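Arginine 3rd transport system periplasmic binding protein (Legionella pneumophila subsp. pneumophila str. Philadelphia 1, PDB 3KZG) probably binds arginine in the periplasm and delivers it to a membrane transport system, as a member of the bacterial solute-binding protein 3 family. Local coordinates at residues 163-166 with 167-171. Sequence-based numbering, arbitrary orientation.
Sequences KYWM and ASEPY
The carbonyl oxygen of Tyr164 takes two hydrogen bonds where helix 159-166 runs out: a short one of 2.7 Å from Ser168 OG to Tyr164 O, and a weak one from Ala167 N. The hydroxyl approaches from above the carbonyl plane, 43° out of it, rather than along a lone pair. With chi1 at -62°, Ser168 OG sits beside its own backbone N and turns back onto the last helical turn. The same hydroxyl oxygen lies over the centre of the Tyr164 ring, 3.4 Å from CE1, while Ser168 CB makes a CH-pi contact 4.0 Å from the ring centroid.

Helix 159-166 follows strand 154-158 of the five-stranded mixed sheet, and Trp165 packs on Tyr180 of strand 180-188. The backbone departs from helical torsions at Ala167, although Ala167 N still bonds Lys163 O at 3.2 Å. Glu169 N reaches Trp165 O at 3.1 Å, and Ser168 N adds a weak bond to the same oxygen. A water donates to Met166 O and Glu169 O, tying the helix end to the residue whose peptide bond to Pro170 is cis. The Glu169 and Trp165 side chains run the same way, carboxylate and indole planes 52° apart; Glu169 OE1 forms a salt bridge with Lys179 NZ and a hydrogen bond with Tyr180 OH.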
ATOM      1  N   LYS A 163      25.440  -9.242  -9.369  1.00 20.01           N
ATOM      2  CA  LYS A 163      24.284  -9.245 -10.256  1.00 23.04           C
ATOM      3  C   LYS A 163      24.449  -8.195 -11.348  1.00 22.26           C
ATOM      4  O   LYS A 163      24.081  -8.421 -12.501  1.00 21.56           O
ATOM      5  CB  LYS A 163      23.000  -8.964  -9.472  1.00 27.48           C
ATOM      6  CG  LYS A 163      22.491 -10.141  -8.666  1.00 31.74           C
ATOM      7  CD  LYS A 163      21.011  -9.969  -8.367  1.00 37.65           C
ATOM      8  CE  LYS A 163      20.198  -9.905  -9.653  1.00 38.91           C
ATOM      9  NZ  LYS A 163      18.749  -9.699  -9.377  1.00 41.56           N
ATOM     10  N   TYR A 164      24.997  -7.043 -10.974  1.00 20.60           N
ATOM     11  CA  TYR A 164      25.228  -5.967 -11.927  1.00 19.90           C
ATOM     12  C   TYR A 164      26.106  -6.470 -13.076  1.00 20.19           C
ATOM     13  O   TYR A 164      25.745  -6.362 -14.247  1.00 19.59           O
ATOM     14  CB  TYR A 164      25.931  -4.795 -11.236  1.00 20.40           C
ATOM     15  CG  TYR A 164      26.422  -3.743 -12.196  1.00 20.38           C
ATOM     16  CD1 TYR A 164      25.576  -2.729 -12.641  1.00 19.24           C
ATOM     17  CD2 TYR A 164      27.721  -3.791 -12.704  1.00 17.67           C
ATOM     18  CE1 TYR A 164      26.009  -1.789 -13.570  1.00 20.07           C
ATOM     19  CE2 TYR A 164      28.163  -2.854 -13.637  1.00 20.77           C
ATOM     20  CZ  TYR A 164      27.297  -1.858 -14.064  1.00 19.89           C
ATOM     21  OH  TYR A 164      27.701  -0.942 -15.001  1.00 22.65           O
ATOM     22  N   TRP A 165      27.259  -7.027 -12.726  1.00 21.37           N
ATOM     23  CA  TRP A 165      28.194  -7.522 -13.718  1.00 23.95           C
ATOM     24  C   TRP A 165      27.649  -8.619 -14.614  1.00 26.55           C
ATOM     25  O   TRP A 165      27.911  -8.627 -15.815  1.00 25.76           O
ATOM     26  CB  TRP A 165      29.486  -7.986 -13.041  1.00 24.10           C
ATOM     27  CG  TRP A 165      30.295  -6.834 -12.556  1.00 24.96           C
ATOM     28  CD1 TRP A 165      30.483  -6.446 -11.259  1.00 25.26           C
ATOM     29  CD2 TRP A 165      30.951  -5.854 -13.366  1.00 24.94           C
ATOM     30  NE1 TRP A 165      31.212  -5.283 -11.213  1.00 25.01           N
ATOM     31  CE2 TRP A 165      31.512  -4.897 -12.494  1.00 24.41           C
ATOM     32  CE3 TRP A 165      31.119  -5.692 -14.750  1.00 26.18           C
ATOM     33  CZ2 TRP A 165      32.228  -3.791 -12.958  1.00 23.31           C
ATOM     34  CZ3 TRP A 165      31.835  -4.587 -15.214  1.00 24.19           C
ATOM     35  CH2 TRP A 165      32.379  -3.653 -14.317  1.00 23.32           C
HETATM   36  N   MSE A 166      26.886  -9.546 -14.053  1.00 27.38           N
HETATM   37  CA  MSE A 166      26.365 -10.598 -14.897  1.00 30.52           C
HETATM   38  C   MSE A 166      25.334 -10.081 -15.888  1.00 28.77           C
HETATM   39  O   MSE A 166      25.119 -10.684 -16.936  1.00 28.21           O
HETATM   40  CB  MSE A 166      25.756 -11.711 -14.070  1.00 35.77           C
HETATM   41  CG  MSE A 166      25.270 -12.830 -14.947  1.00 43.30           C
HETATM   42 SE   MSE A 166      24.668 -14.271 -13.893  1.00 50.31          SE
HETATM   43  CE  MSE A 166      22.862 -13.652 -13.539  1.00 47.39           C
ATOM     44  N   ALA A 167      24.708  -8.956 -15.569  1.00 27.82           N
ATOM     45  CA  ALA A 167      23.708  -8.386 -16.455  1.00 27.48           C
ATOM     46  C   ALA A 167      24.216  -7.133 -17.162  1.00 28.13           C
ATOM     47  O   ALA A 167      23.440  -6.410 -17.783  1.00 27.72           O
ATOM     48  CB  ALA A 167      22.444  -8.063 -15.669  1.00 28.48           C
ATOM     49  N   SER A 168      25.517  -6.880 -17.081  1.00 27.67           N
ATOM     50  CA  SER A 168      26.080  -5.693 -17.714  1.00 29.84           C
ATOM     51  C   SER A 168      27.242  -5.960 -18.666  1.00 30.64           C
ATOM     52  O   SER A 168      27.586  -5.110 -19.485  1.00 31.11           O
ATOM     53  CB  SER A 168      26.517  -4.692 -16.639  1.00 28.53           C
ATOM     54  OG  SER A 168      25.407  -4.261 -15.870  1.00 28.30           O
ATOM     55  N   GLU A 169      27.843  -7.139 -18.569  1.00 32.34           N
ATOM     56  CA  GLU A 169      28.970  -7.462 -19.432  1.00 34.53           C
ATOM     57  C   GLU A 169      28.824  -8.849 -20.036  1.00 34.91           C
ATOM     58  O   GLU A 169      28.857  -9.848 -19.319  1.00 35.30           O
ATOM     59  CB  GLU A 169      30.273  -7.375 -18.633  1.00 34.97           C
ATOM     60  CG  GLU A 169      31.522  -7.308 -19.485  1.00 36.52           C
ATOM     61  CD  GLU A 169      32.767  -6.985 -18.674  1.00 37.57           C
ATOM     62  OE1 GLU A 169      33.269  -7.869 -17.944  1.00 37.54           O
ATOM     63  OE2 GLU A 169      33.238  -5.835 -18.763  1.00 37.73           O
ATOM     64  N   PRO A 170      28.659  -8.929 -21.369  1.00 35.25           N
ATOM     65  CA  PRO A 170      28.605  -7.803 -22.310  1.00 36.37           C
ATOM     66  C   PRO A 170      27.260  -7.079 -22.314  1.00 37.69           C
ATOM     67  O   PRO A 170      26.309  -7.517 -21.668  1.00 37.49           O
ATOM     68  CB  PRO A 170      28.898  -8.468 -23.647  1.00 35.96           C
ATOM     69  CG  PRO A 170      28.222  -9.792 -23.493  1.00 35.38           C
ATOM     70  CD  PRO A 170      28.635 -10.214 -22.094  1.00 34.81           C
ATOM     71  N   TYR A 171      27.188  -5.975 -23.051  1.00 39.54           N
ATOM     72  CA  TYR A 171      25.963  -5.185 -23.145  1.00 42.14           C
ATOM     73  C   TYR A 171      24.744  -6.023 -23.515  1.00 42.45           C
ATOM     74  O   TYR A 171      23.757  -6.061 -22.783  1.00 41.77           O
ATOM     75  CB  TYR A 171      26.124  -4.087 -24.193  1.00 45.16           C
ATOM     76  CG  TYR A 171      26.048  -2.690 -23.639  1.00 49.30           C
ATOM     77  CD1 TYR A 171      27.066  -2.188 -22.825  1.00 51.62           C
ATOM     78  CD2 TYR A 171      24.973  -1.855 -23.945  1.00 51.15           C
ATOM     79  CE1 TYR A 171      27.019  -0.885 -22.334  1.00 53.48           C
ATOM     80  CE2 TYR A 171      24.915  -0.548 -23.458  1.00 53.06           C
ATOM     81  CZ  TYR A 171      25.942  -0.067 -22.655  1.00 53.90           C
ATOM     82  OH  TYR A 171      25.904   1.229 -22.183  1.00 54.40           O
TER
HETATM   83  O   HOH W   1      27.695 -11.709 -17.839  1.00 21.34           O